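Local coordinates for protein homoserine O-acetyltransferase (Pseudomonas veronii, PDB 5EFZ) that hydrolyses ethyl acetate to ethanol and acetate and, in vitro, several other acetate esters, as an alpha/beta-hydrolase-fold esterase in the breakdown of short-chain methyl ketones, at residues Gly150-Gly153 / Ala154-Thr157; Arg275-Val278 / Ser279-Thr282; Thr235-His238 / Lys239-Gly242; Glu244-Gln247 / Met248-Gly252; Ala194-Asp198 / Pro199-Ala203. All coordinates share one frame; numbering follows the deposited sequence.

Contact 1. Residues Gly150-Gly153 / Ala154-Thr157; sequences GSMG and AQQT. With ACT (acetate ion), chain O.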
loop_
_atom_site.group_PDB
_atom_site.type_symbol
_atom_site.label_atom_id
_atom_site.label_comp_id
_atom_site.label_asym_id
_atom_site.label_seq_id
_atom_site.Cartn_x
_atom_site.Cartn_y
_atom_site.Cartn_z
ATOM N N GLY A 150 1.316 -19.191 -7.184
ATOM C CA GLY A 150 1.060 -18.048 -6.327
ATOM C C GLY A 150 1.037 -16.777 -7.148
ATOM O O GLY A 150 1.795 -16.641 -8.110
ATOM N N SER A 151 0.149 -15.882 -6.749
ATOM C CA SER A 151 -0.065 -14.567 -7.379
ATOM C C SER A 151 -0.334 -14.690 -8.890
ATOM O O SER A 151 -1.386 -15.201 -9.250
ATOM C CB SER A 151 1.100 -13.639 -7.096
ATOM O OG SER A 151 0.698 -12.310 -7.406
ATOM N N MET A 152 0.546 -14.198 -9.775
ATOM C CA MET A 152 0.316 -14.469 -11.215
ATOM C C MET A 152 0.238 -15.965 -11.518
ATOM O O MET A 152 -0.437 -16.380 -12.472
ATOM C CB MET A 152 1.418 -13.863 -12.086
ATOM C CG MET A 152 1.366 -12.361 -12.127
ATOM S SD MET A 152 2.452 -11.712 -13.425
ATOM C CE MET A 152 1.434 -12.069 -14.855
ATOM N N GLY A 153 0.946 -16.758 -10.722
ATOM C CA GLY A 153 0.838 -18.215 -10.788
ATOM C C GLY A 153 -0.575 -18.699 -10.441
ATOM O O GLY A 153 -1.054 -19.671 -11.017
ATOM N N ALA A 154 -1.216 -18.030 -9.484
ATOM C CA ALA A 154 -2.611 -18.292 -9.112
ATOM C C ALA A 154 -3.561 -17.833 -10.223
ATOM O O ALA A 154 -4.583 -18.485 -10.514
ATOM C CB ALA A 154 -2.963 -17.576 -7.779
ATOM N N GLN A 155 -3.269 -16.691 -10.832
ATOM C CA GLN A 155 -4.073 -16.271 -11.978
ATOM C C GLN A 155 -4.088 -17.325 -13.073
ATOM O O GLN A 155 -5.151 -17.632 -13.617
ATOM C CB GLN A 155 -3.517 -14.978 -12.565
ATOM C CG GLN A 155 -3.685 -13.749 -11.645
ATOM C CD GLN A 155 -3.170 -12.491 -12.342
ATOM O OE1 GLN A 155 -2.048 -12.483 -12.852
ATOM N NE2 GLN A 155 -4.013 -11.453 -12.417
ATOM N N GLN A 156 -2.913 -17.883 -13.401
ATOM C CA GLN A 156 -2.862 -18.970 -14.381
ATOM C C GLN A 156 -3.581 -20.238 -13.895
ATOM O O GLN A 156 -4.159 -20.976 -14.690
ATOM C CB GLN A 156 -1.408 -19.307 -14.726
ATOM C CG GLN A 156 -0.705 -18.157 -15.508
ATOM C CD GLN A 156 0.801 -18.309 -15.505
ATOM O OE1 GLN A 156 1.366 -19.033 -16.334
ATOM N NE2 GLN A 156 1.461 -17.661 -14.536
ATOM N N THR A 157 -3.508 -20.503 -12.593
ATOM C CA THR A 157 -4.207 -21.643 -12.011
ATOM C C THR A 157 -5.724 -21.549 -12.214
ATOM O O THR A 157 -6.363 -22.522 -12.645
ATOM C CB THR A 157 -3.853 -21.771 -10.504
ATOM O OG1 THR A 157 -2.451 -22.089 -10.384
ATOM C CG2 THR A 157 -4.699 -22.893 -9.794
HETATM C C ACT O . 3.679 -11.954 -8.029
HETATM O O ACT O . 2.915 -11.216 -7.345
HETATM O OXT ACT O . 3.180 -12.530 -9.054
HETATM C CH3 ACT O . 5.099 -12.150 -7.616
#
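The side-chain amide of Q156 meets M152 O edge-on. NE2 lies 3.1 Å from M152 O, and that oxygen sits close to the amide plane. Q156 OE1 is hydrogen-bonded to Q131 NE2. NE2 stands above the M152 carbonyl plane, while Q156 N (3.0 Å from M152 O) comes from the opposite face. Two bonds from one residue therefore grip a single carbonyl. G153 O also takes two donors from opposite faces, T157 N and T157 OG1, both moderately tilted, the hydroxyl 2.9 Å from G153 O. T157 OG1 can reach back because it is anti to its own carbonyl carbon (chi1 -65°). The Q155 amide lays OE1 against M152 CG at 3.5 Å. This oxygen is buried and has no polar partner, whereas Q155 NE2 bonds W273 O.

S151 is probably the nucleophile, at the tip of a nucleophile elbow where its backbone is strained (phi 54°). Its OG lies 2.5 Å from acetate O, unusually short for a hydrogen bond; the acetate probably comes from the crystallisation liquor. M152 N bonds acetate OXT at 3.2 Å, as an oxyanion-hole amide would. H334 and Y68 N complete the grip on the acetate.

The turn leads from strand 146-150 into helix 152-163 of a beta-alpha-beta unit. M152, Q155 and Q156 pack on helix 124-139, and A154 and T157 on strand 170-174.

Contact 2. Residues Arg275-Val278 / Ser279-Thr282; sequences RGDV and SRHT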
loop_
_atom_site.group_PDB
_atom_site.type_symbol
_atom_site.label_atom_id
_atom_site.label_comp_id
_atom_site.label_asym_id
_atom_site.label_seq_id
_atom_site.Cartn_x
_atom_site.Cartn_y
_atom_site.Cartn_z
ATOM N N ARG A 275 -4.522 -7.691 -16.269
ATOM C CA ARG A 275 -5.705 -8.079 -17.054
ATOM C C ARG A 275 -6.179 -9.506 -16.838
ATOM O O ARG A 275 -7.106 -9.947 -17.518
ATOM C CB ARG A 275 -5.407 -7.842 -18.532
ATOM C CG ARG A 275 -5.533 -6.348 -18.894
ATOM C CD ARG A 275 -4.724 -5.967 -20.105
ATOM N NE ARG A 275 -4.761 -4.505 -20.275
ATOM C CZ ARG A 275 -3.935 -3.667 -19.645
ATOM N NH1 ARG A 275 -2.992 -4.130 -18.824
ATOM N NH2 ARG A 275 -4.061 -2.362 -19.822
ATOM N N GLY A 276 -5.580 -10.206 -15.873
ATOM C CA GLY A 276 -6.040 -11.569 -15.548
ATOM C C GLY A 276 -7.548 -11.547 -15.271
ATOM O O GLY A 276 -8.009 -10.801 -14.417
ATOM N N ASP A 277 -8.320 -12.344 -16.009
ATOM C CA ASP A 277 -9.774 -12.281 -15.940
ATOM C C ASP A 277 -10.401 -13.528 -16.581
ATOM O O ASP A 277 -10.562 -13.585 -17.795
ATOM C CB ASP A 277 -10.292 -11.002 -16.632
ATOM C CG ASP A 277 -11.801 -10.906 -16.624
ATOM O OD1 ASP A 277 -12.480 -11.718 -15.942
ATOM O OD2 ASP A 277 -12.324 -10.013 -17.314
ATOM N N VAL A 278 -10.747 -14.528 -15.769
ATOM C CA VAL A 278 -11.335 -15.758 -16.311
ATOM C C VAL A 278 -12.759 -15.512 -16.822
ATOM O O VAL A 278 -13.307 -16.359 -17.525
ATOM C CB VAL A 278 -11.380 -16.909 -15.250
ATOM C CG1 VAL A 278 -9.970 -17.252 -14.730
ATOM C CG2 VAL A 278 -12.300 -16.535 -14.056
ATOM N N SER A 279 -13.380 -14.391 -16.440
ATOM C CA SER A 279 -14.755 -14.107 -16.912
ATOM C C SER A 279 -14.790 -13.711 -18.392
ATOM O O SER A 279 -15.868 -13.624 -19.003
ATOM C CB SER A 279 -15.422 -13.002 -16.068
ATOM O OG SER A 279 -14.975 -11.690 -16.412
ATOM N N ARG A 280 -13.621 -13.484 -18.987
ATOM C CA ARG A 280 -13.568 -13.317 -20.438
ATOM C C ARG A 280 -14.172 -14.539 -21.161
ATOM O O ARG A 280 -14.660 -14.430 -22.281
ATOM C CB ARG A 280 -12.125 -13.071 -20.901
ATOM C CG ARG A 280 -11.586 -11.720 -20.423
ATOM C CD ARG A 280 -10.110 -11.542 -20.774
ATOM N NE ARG A 280 -9.904 -11.420 -22.219
ATOM C CZ ARG A 280 -10.073 -10.293 -22.908
ATOM N NH1 ARG A 280 -10.489 -9.180 -22.297
ATOM N NH2 ARG A 280 -9.842 -10.289 -24.212
ATOM N N HIS A 281 -14.157 -15.708 -20.522
ATOM C CA HIS A 281 -14.794 -16.883 -21.128
ATOM C C HIS A 281 -16.322 -16.837 -21.128
ATOM O O HIS A 281 -16.981 -17.579 -21.882
ATOM C CB HIS A 281 -14.363 -18.153 -20.403
ATOM C CG HIS A 281 -12.919 -18.480 -20.575
ATOM N ND1 HIS A 281 -12.427 -19.089 -21.711
ATOM C CD2 HIS A 281 -11.854 -18.256 -19.767
ATOM C CE1 HIS A 281 -11.119 -19.234 -21.590
ATOM N NE2 HIS A 281 -10.746 -18.741 -20.421
ATOM N N THR A 282 -16.897 -15.996 -20.276
ATOM C CA THR A 282 -18.348 -16.052 -20.064
ATOM C C THR A 282 -18.974 -14.662 -20.130
ATOM O O THR A 282 -19.844 -14.332 -19.326
ATOM C CB THR A 282 -18.674 -16.696 -18.696
ATOM O OG1 THR A 282 -17.922 -16.015 -17.688
ATOM C CG2 THR A 282 -18.276 -18.173 -18.683
#
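The backbone from D277 to H281 coils in a 3-10 turn, with R280 N bonded to D277 O and H281 N bonded to V278 O at 3.2 Å. An Asx turn opens it: D277 OD1 accepts S279 N at 2.9 Å, from above the carboxylate plane. S279 OG also donates to it, on its syn lone pair; the 2.5 Å between S279 OG and D277 OD1 is unusually short. D277 CG is anti to the backbone N (chi1 178°), which swings the carboxylate forward over the start of the turn. S279 OG sits in the crowded position between its backbone N and carbonyl carbon and faces back to OD1. It also bonds R179 NH1, so the hydroxyl joins two side chains.

R280 uses its aliphatic part here. Its CG lies 3.6 Å from D277 OD2, and the two side chains cross at about a right angle. The guanidinium then goes elsewhere, into a salt bridge with E36, and R280 NH1 remains 5.4 Å from D277 OD2.

The turn lies in the loop between helices 263-274 and 286-290, away from the active site. V278 anchors it, packing on Y158, E159 and V162 of helix 152-163 and on L286 and A289 of helix 286-290. H281 reaches the same helix 152-163 by a polar route, with NE2 bonded to E159 OE2. Its ring is turned edge-on to the turn, so that V278 O lies in the ring plane, 3.3 Å from H281 CD2.

Contact 3. Residues Thr235-His238 / Lys239-Gly242; sequences TGRH and KALG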
loop_
_atom_site.group_PDB
_atom_site.type_symbol
_atom_site.label_atom_id
_atom_site.label_comp_id
_atom_site.label_asym_id
_atom_site.label_seq_id
_atom_site.Cartn_x
_atom_site.Cartn_y
_atom_site.Cartn_z
ATOM N N THR A 235 7.180 -5.654 13.715
ATOM C CA THR A 235 7.653 -6.701 14.626
ATOM C C THR A 235 9.090 -7.109 14.303
ATOM O O THR A 235 9.645 -8.004 14.932
ATOM C CB THR A 235 6.756 -7.948 14.595
ATOM O OG1 THR A 235 6.778 -8.524 13.284
ATOM C CG2 THR A 235 5.314 -7.594 14.980
ATOM N N GLY A 236 9.692 -6.440 13.324
ATOM C CA GLY A 236 11.110 -6.616 13.066
ATOM C C GLY A 236 11.486 -7.862 12.275
ATOM O O GLY A 236 12.610 -8.348 12.403
ATOM N N ARG A 237 10.584 -8.331 11.416
ATOM C CA ARG A 237 10.860 -9.495 10.567
ATOM C C ARG A 237 12.086 -9.284 9.669
ATOM O O ARG A 237 12.854 -10.218 9.422
ATOM C CB ARG A 237 9.650 -9.852 9.691
ATOM C CG ARG A 237 8.527 -10.564 10.442
ATOM C CD ARG A 237 8.900 -12.056 10.757
ATOM N NE ARG A 237 9.005 -12.797 9.498
ATOM C CZ ARG A 237 9.850 -13.796 9.279
ATOM N NH1 ARG A 237 10.678 -14.181 10.235
ATOM N NH2 ARG A 237 9.886 -14.386 8.083
ATOM N N HIS A 238 12.275 -8.057 9.191
ATOM C CA HIS A 238 13.405 -7.744 8.342
ATOM C C HIS A 238 14.705 -7.976 9.114
ATOM O O HIS A 238 15.688 -8.476 8.544
ATOM C CB HIS A 238 13.290 -6.307 7.788
ATOM C CG HIS A 238 13.083 -5.238 8.828
ATOM N ND1 HIS A 238 12.026 -5.244 9.714
ATOM C CD2 HIS A 238 13.760 -4.088 9.067
ATOM C CE1 HIS A 238 12.085 -4.169 10.482
ATOM N NE2 HIS A 238 13.126 -3.446 10.106
ATOM N N LYS A 239 14.697 -7.687 10.422
ATOM C CA LYS A 239 15.869 -7.930 11.248
ATOM C C LYS A 239 16.077 -9.435 11.451
ATOM O O LYS A 239 17.205 -9.925 11.394
ATOM C CB LYS A 239 15.746 -7.206 12.593
ATOM C CG LYS A 239 15.641 -5.699 12.425
ATOM C CD LYS A 239 15.464 -4.981 13.745
ATOM C CE LYS A 239 15.281 -3.477 13.539
ATOM N NZ LYS A 239 15.160 -2.782 14.863
ATOM N N ALA A 240 14.992 -10.177 11.652
ATOM C CA ALA A 240 15.109 -11.625 11.784
ATOM C C ALA A 240 15.710 -12.213 10.511
ATOM O O ALA A 240 16.486 -13.161 10.573
ATOM C CB ALA A 240 13.765 -12.254 12.072
ATOM N N LEU A 241 15.373 -11.626 9.361
ATOM C CA LEU A 241 15.883 -12.098 8.072
ATOM C C LEU A 241 17.338 -11.634 7.833
ATOM O O LEU A 241 17.931 -11.949 6.792
ATOM C CB LEU A 241 14.973 -11.617 6.928
ATOM C CG LEU A 241 13.565 -12.240 6.966
ATOM C CD1 LEU A 241 12.657 -11.602 5.942
ATOM C CD2 LEU A 241 13.664 -13.780 6.688
ATOM N N GLY A 242 17.899 -10.894 8.793
ATOM C CA GLY A 242 19.294 -10.489 8.747
ATOM C C GLY A 242 19.600 -9.083 8.245
ATOM O O GLY A 242 20.747 -8.788 7.902
#
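A single helical turn, 237-240, runs from G236, whose carbonyl holds A240 N, to a Schellman motif at G242. The bond from A240 N to G236 O is 3.1 Å. L241 N follows with a 2.9 Å bond to R237 O. K239 N reaches G236 O only weakly.

H238 carries the main side-chain contact. K239 runs beside it in the same direction, fully extended. Its CG sits over the centre of one ring face in a CH-pi contact, 4.2 Å from the centroid and 12° off the normal. The ammonium end of K239 runs on, NZ 5.2 Å from H238 NE2.

G236 does double duty in the fold. Its positive phi (80°) closes helix 230-234 by a Schellman motif, and it is also the N-cap of the next turn. F233 of that preceding helix meets the H238 ring in a T-shaped stack. H238 NE2 bonds E182 of the second subunit, which places the turn at the dimer interface. Without the imidazole, as with an alanine here, E182 of the second subunit is likely to lose this mate and the K239 chain the ring it lies over.

R237 folds back at chi2 and chi3. Its guanidinium passes L241, with NH2 4.1 Å from L241 CD2, and ends in a salt bridge to D332 and a bond to T340 O.

Contact 4. Residues Glu244-Gln247 / Met248-Gly252; sequences ESMQ and MFVDG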
loop_
_atom_site.group_PDB
_atom_site.type_symbol
_atom_site.label_atom_id
_atom_site.label_comp_id
_atom_site.label_asym_id
_atom_site.label_seq_id
_atom_site.Cartn_x
_atom_site.Cartn_y
_atom_site.Cartn_z
ATOM N N GLU A 244 19.577 -5.103 9.325
ATOM C CA GLU A 244 19.588 -4.261 10.529
ATOM C C GLU A 244 18.509 -3.187 10.586
ATOM O O GLU A 244 18.090 -2.775 11.668
ATOM C CB GLU A 244 20.941 -3.574 10.659
ATOM C CG GLU A 244 22.096 -4.507 10.907
ATOM C CD GLU A 244 23.418 -3.769 10.979
ATOM O OE1 GLU A 244 23.450 -2.574 10.606
ATOM O OE2 GLU A 244 24.414 -4.371 11.441
ATOM N N SER A 245 18.091 -2.706 9.423
ATOM C CA SER A 245 17.219 -1.534 9.327
ATOM C C SER A 245 16.364 -1.616 8.075
ATOM O O SER A 245 16.662 -2.419 7.192
ATOM C CB SER A 245 18.054 -0.253 9.291
ATOM O OG SER A 245 18.816 -0.218 8.098
ATOM N N MET A 246 15.311 -0.801 7.991
ATOM C CA MET A 246 14.545 -0.703 6.767
ATOM C C MET A 246 15.456 -0.311 5.606
ATOM O O MET A 246 15.305 -0.858 4.514
ATOM C CB MET A 246 13.396 0.292 6.939
ATOM C CG MET A 246 12.032 -0.388 6.890
ATOM S SD MET A 246 11.399 -0.730 5.222
ATOM C CE MET A 246 10.963 0.978 5.005
ATOM N N GLN A 247 16.385 0.617 5.836
ATOM C CA GLN A 247 17.287 1.014 4.753
ATOM C C GLN A 247 18.083 -0.200 4.247
ATOM O O GLN A 247 18.188 -0.407 3.043
ATOM C CB GLN A 247 18.234 2.142 5.185
ATOM C CG GLN A 247 19.069 2.721 4.032
ATOM C CD GLN A 247 19.864 3.983 4.403
ATOM O OE1 GLN A 247 19.770 4.499 5.521
ATOM N NE2 GLN A 247 20.627 4.501 3.440
ATOM N N MET A 248 18.614 -1.021 5.154
ATOM C CA MET A 248 19.421 -2.179 4.738
ATOM C C MET A 248 18.568 -3.223 4.010
ATOM O O MET A 248 19.037 -3.880 3.078
ATOM C CB MET A 248 20.116 -2.832 5.939
ATOM C CG MET A 248 21.348 -2.071 6.435
ATOM S SD MET A 248 22.394 -1.572 5.042
ATOM C CE MET A 248 22.260 0.213 5.119
ATOM N N PHE A 249 17.320 -3.376 4.444
ATOM C CA PHE A 249 16.385 -4.298 3.798
ATOM C C PHE A 249 15.995 -3.836 2.392
ATOM O O PHE A 249 15.987 -4.618 1.423
ATOM C CB PHE A 249 15.147 -4.460 4.663
ATOM C CG PHE A 249 14.164 -5.462 4.131
ATOM C CD1 PHE A 249 14.437 -6.822 4.189
ATOM C CD2 PHE A 249 12.977 -5.040 3.568
ATOM C CE1 PHE A 249 13.522 -7.765 3.678
ATOM C CE2 PHE A 249 12.056 -5.968 3.082
ATOM C CZ PHE A 249 12.331 -7.322 3.125
ATOM N N VAL A 250 15.653 -2.559 2.266
ATOM C CA VAL A 250 15.318 -2.013 0.959
ATOM C C VAL A 250 16.512 -2.142 0.005
ATOM O O VAL A 250 16.357 -2.614 -1.123
ATOM C CB VAL A 250 14.883 -0.529 1.075
ATOM C CG1 VAL A 250 14.763 0.102 -0.275
ATOM C CG2 VAL A 250 13.553 -0.462 1.824
ATOM N N ASP A 251 17.709 -1.753 0.465
ATOM C CA ASP A 251 18.874 -1.798 -0.405
ATOM C C ASP A 251 19.385 -3.224 -0.662
ATOM O O ASP A 251 19.689 -3.575 -1.802
ATOM C CB ASP A 251 20.022 -0.957 0.165
ATOM C CG ASP A 251 19.705 0.521 0.192
ATOM O OD1 ASP A 251 18.673 0.938 -0.387
ATOM O OD2 ASP A 251 20.496 1.266 0.810
ATOM N N GLY A 252 19.483 -4.027 0.396
ATOM C CA GLY A 252 20.162 -5.310 0.317
ATOM C C GLY A 252 19.309 -6.477 -0.124
ATOM O O GLY A 252 19.831 -7.471 -0.603
#
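S245 caps the N-terminus of helix 246-258, its OG accepting M248 N in a 3.1 Å capping bond that is nearly straight (160°). OG points forward to M248 N because it lies between the backbone N and the carbonyl carbon of S245 (chi1 66°).

Backbone bonds carry the first turn onward. F249 N bonds S245 O, D251 N bonds Q247 O, and V250 N meets M246 O at 2.8 Å. Further on, the helix widens into a pi-type turn at 250-252.

Apolar contacts come next. M246 bends at chi2 and chi3 and brings SD to 4.0 Å from V250 CG2. M246 also packs on L186 of the second subunit, and its backbone N bonds E182 of that subunit. The start of the helix is thus tied to the dimer interface. F249 points its ring away from the first turn. The ring enters an aromatic cluster, edge-to-face with W228 and F243 and at a shallow angle to F253.

Polar side chains meet loosely on the outer side. Q247 and D251 cross with amide and carboxylate planes 86° apart. D251 OD1 has a long, weak ion pair with K255. The other carboxylate oxygen, D251 OD2, rests against the aliphatic part of Q247, 3.8 Å from its CG.

Contact 5. Residues Ala194-Asp198 / Pro199-Ala203; sequences AITTD and PAFQA. With EDO (1,2-ethanediol), chain J.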
loop_
_atom_site.group_PDB
_atom_site.type_symbol
_atom_site.label_atom_id
_atom_site.label_comp_id
_atom_site.label_asym_id
_atom_site.label_seq_id
_atom_site.Cartn_x
_atom_site.Cartn_y
_atom_site.Cartn_z
ATOM N N ALA A 194 6.746 3.655 -12.440
ATOM C CA ALA A 194 8.041 3.816 -11.772
ATOM C C ALA A 194 9.178 3.557 -12.773
ATOM O O ALA A 194 10.220 4.221 -12.771
ATOM C CB ALA A 194 8.146 2.862 -10.599
ATOM N N ILE A 195 8.953 2.579 -13.640
ATOM C CA ILE A 195 9.906 2.250 -14.670
ATOM C C ILE A 195 9.798 3.190 -15.859
ATOM O O ILE A 195 10.810 3.732 -16.298
ATOM C CB ILE A 195 9.711 0.821 -15.147
ATOM C CG1 ILE A 195 10.145 -0.130 -14.025
ATOM C CG2 ILE A 195 10.513 0.570 -16.421
ATOM C CD1 ILE A 195 9.786 -1.593 -14.321
ATOM N N THR A 196 8.588 3.400 -16.382
ATOM C CA THR A 196 8.482 4.104 -17.671
ATOM C C THR A 196 8.757 5.594 -17.556
ATOM O O THR A 196 9.128 6.244 -18.557
ATOM C CB THR A 196 7.106 3.916 -18.339
ATOM O OG1 THR A 196 6.094 4.522 -17.534
ATOM C CG2 THR A 196 6.776 2.417 -18.560
ATOM N N THR A 197 8.630 6.151 -16.355
ATOM C CA THR A 197 8.956 7.577 -16.203
ATOM C C THR A 197 10.462 7.879 -16.036
ATOM O O THR A 197 10.865 9.041 -15.991
ATOM C CB THR A 197 8.228 8.194 -15.008
ATOM O OG1 THR A 197 8.587 7.478 -13.821
ATOM C CG2 THR A 197 6.723 8.114 -15.218
ATOM N N ASP A 198 11.281 6.845 -15.898
ATOM C CA ASP A 198 12.731 7.016 -15.903
ATOM C C ASP A 198 13.145 7.424 -17.315
ATOM O O ASP A 198 12.893 6.672 -18.262
ATOM C CB ASP A 198 13.395 5.694 -15.484
ATOM C CG ASP A 198 14.905 5.809 -15.311
ATOM O OD1 ASP A 198 15.490 6.826 -15.723
ATOM O OD2 ASP A 198 15.500 4.852 -14.764
ATOM N N PRO A 199 13.764 8.605 -17.489
ATOM C CA PRO A 199 14.106 8.951 -18.878
ATOM C C PRO A 199 15.043 7.926 -19.530
ATOM O O PRO A 199 15.057 7.759 -20.755
ATOM C CB PRO A 199 14.817 10.299 -18.749
ATOM C CG PRO A 199 14.426 10.850 -17.435
ATOM C CD PRO A 199 14.192 9.644 -16.534
ATOM N N ALA A 200 15.839 7.252 -18.710
ATOM C CA ALA A 200 16.768 6.243 -19.221
ATOM C C ALA A 200 16.033 5.053 -19.869
ATOM O O ALA A 200 16.630 4.292 -20.615
ATOM C CB ALA A 200 17.670 5.745 -18.100
ATOM N N PHE A 201 14.751 4.882 -19.557
ATOM C CA PHE A 201 13.952 3.812 -20.162
ATOM C C PHE A 201 13.890 3.960 -21.701
ATOM O O PHE A 201 13.862 2.951 -22.444
ATOM C CB PHE A 201 12.554 3.823 -19.559
ATOM C CG PHE A 201 11.625 2.808 -20.157
ATOM C CD1 PHE A 201 11.870 1.447 -20.020
ATOM C CD2 PHE A 201 10.511 3.221 -20.861
ATOM C CE1 PHE A 201 11.022 0.512 -20.584
ATOM C CE2 PHE A 201 9.635 2.294 -21.413
ATOM C CZ PHE A 201 9.897 0.933 -21.281
ATOM N N GLN A 202 13.881 5.211 -22.168
ATOM C CA GLN A 202 13.910 5.509 -23.612
ATOM C C GLN A 202 12.900 4.696 -24.425
ATOM O O GLN A 202 13.226 4.181 -25.520
ATOM C CB GLN A 202 15.310 5.271 -24.172
ATOM C CG GLN A 202 16.349 6.202 -23.572
ATOM C CD GLN A 202 17.652 6.175 -24.341
ATOM O OE1 GLN A 202 18.468 5.270 -24.176
ATOM N NE2 GLN A 202 17.846 7.165 -25.212
ATOM N N ALA A 203 11.692 4.588 -23.880
ATOM C CA ALA A 203 10.556 4.002 -24.567
ATOM C C ALA A 203 10.822 2.544 -24.895
ATOM O O ALA A 203 10.274 2.002 -25.869
ATOM C CB ALA A 203 10.238 4.786 -25.837
HETATM C C1 EDO J . 11.025 8.093 -21.025
HETATM O O1 EDO J . 10.982 7.606 -19.679
HETATM C C2 EDO J . 11.108 6.932 -22.000
HETATM O O2 EDO J . 9.782 6.624 -22.442
#
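D198 O is approached by two groups: F201 N, which bonds it at 2.9 Å, and hydroxyl O1 of a bound ethanediol, 2.6 Å away. The same O1 lies 2.6 Å from T196 O, between the two carbonyl oxygens. The diol probably came from the crystallisation liquor. It sits in the bend where the chain leaves helix 182-196.

The D198 side chain folds over the bend. Its CG is turned opposite the backbone N (chi1 -174°), which brings OD1 to 3.0 Å from A200 N; that amide meets it from above the carboxylate plane. OD2 accepts G215 N in the first turn of helix 213-227. An alanine here would remove both carboxylate oxygens and would probably leave A200 N and G215 N without these acceptors, so the turn would be less firmly tied to helix 213-227.

F201 closes the turn from the apolar side. Ring carbon CD1 of F201 lies 3.9 Å from I195 CG2, the two side chains crossing obliquely. T196 runs alongside the ring, with CG2 4.0 Å from F201 CE2. L267 of helix 263-274 packs on both T196 and F201.

P199, between D198 and A200, has no N-H to give, and it leads the 3-10 segment 199-201. With D198 OD1 taking A200 N and D198 O taking F201 N around P199, this is an Asx-Pro turn.

How the contacts relate
Contact 1 is the buried one, near the chain centre and holding the probable nucleophile. Contact 3 is a surface contact, and contacts 2, 4 and 5 are partly buried. Contact 2 lies 13 Å from contact 1 between centres and touches it, Q155 NE2 packing on G276 CA. Both use helix 152-163, contact 1 as its first turn and contact 2 as a loop packed against it. Contacts 3 and 4 follow each other in the chain and meet where H238 packs on F249. Contact 5 stands apart at the end of helix 182-196. Asx turns, with a carboxylate accepting a backbone N-H, mark contacts 2 and 5, a serine cap contact 4, glycine turns contact 3, and doubly gripped carbonyls contact 1.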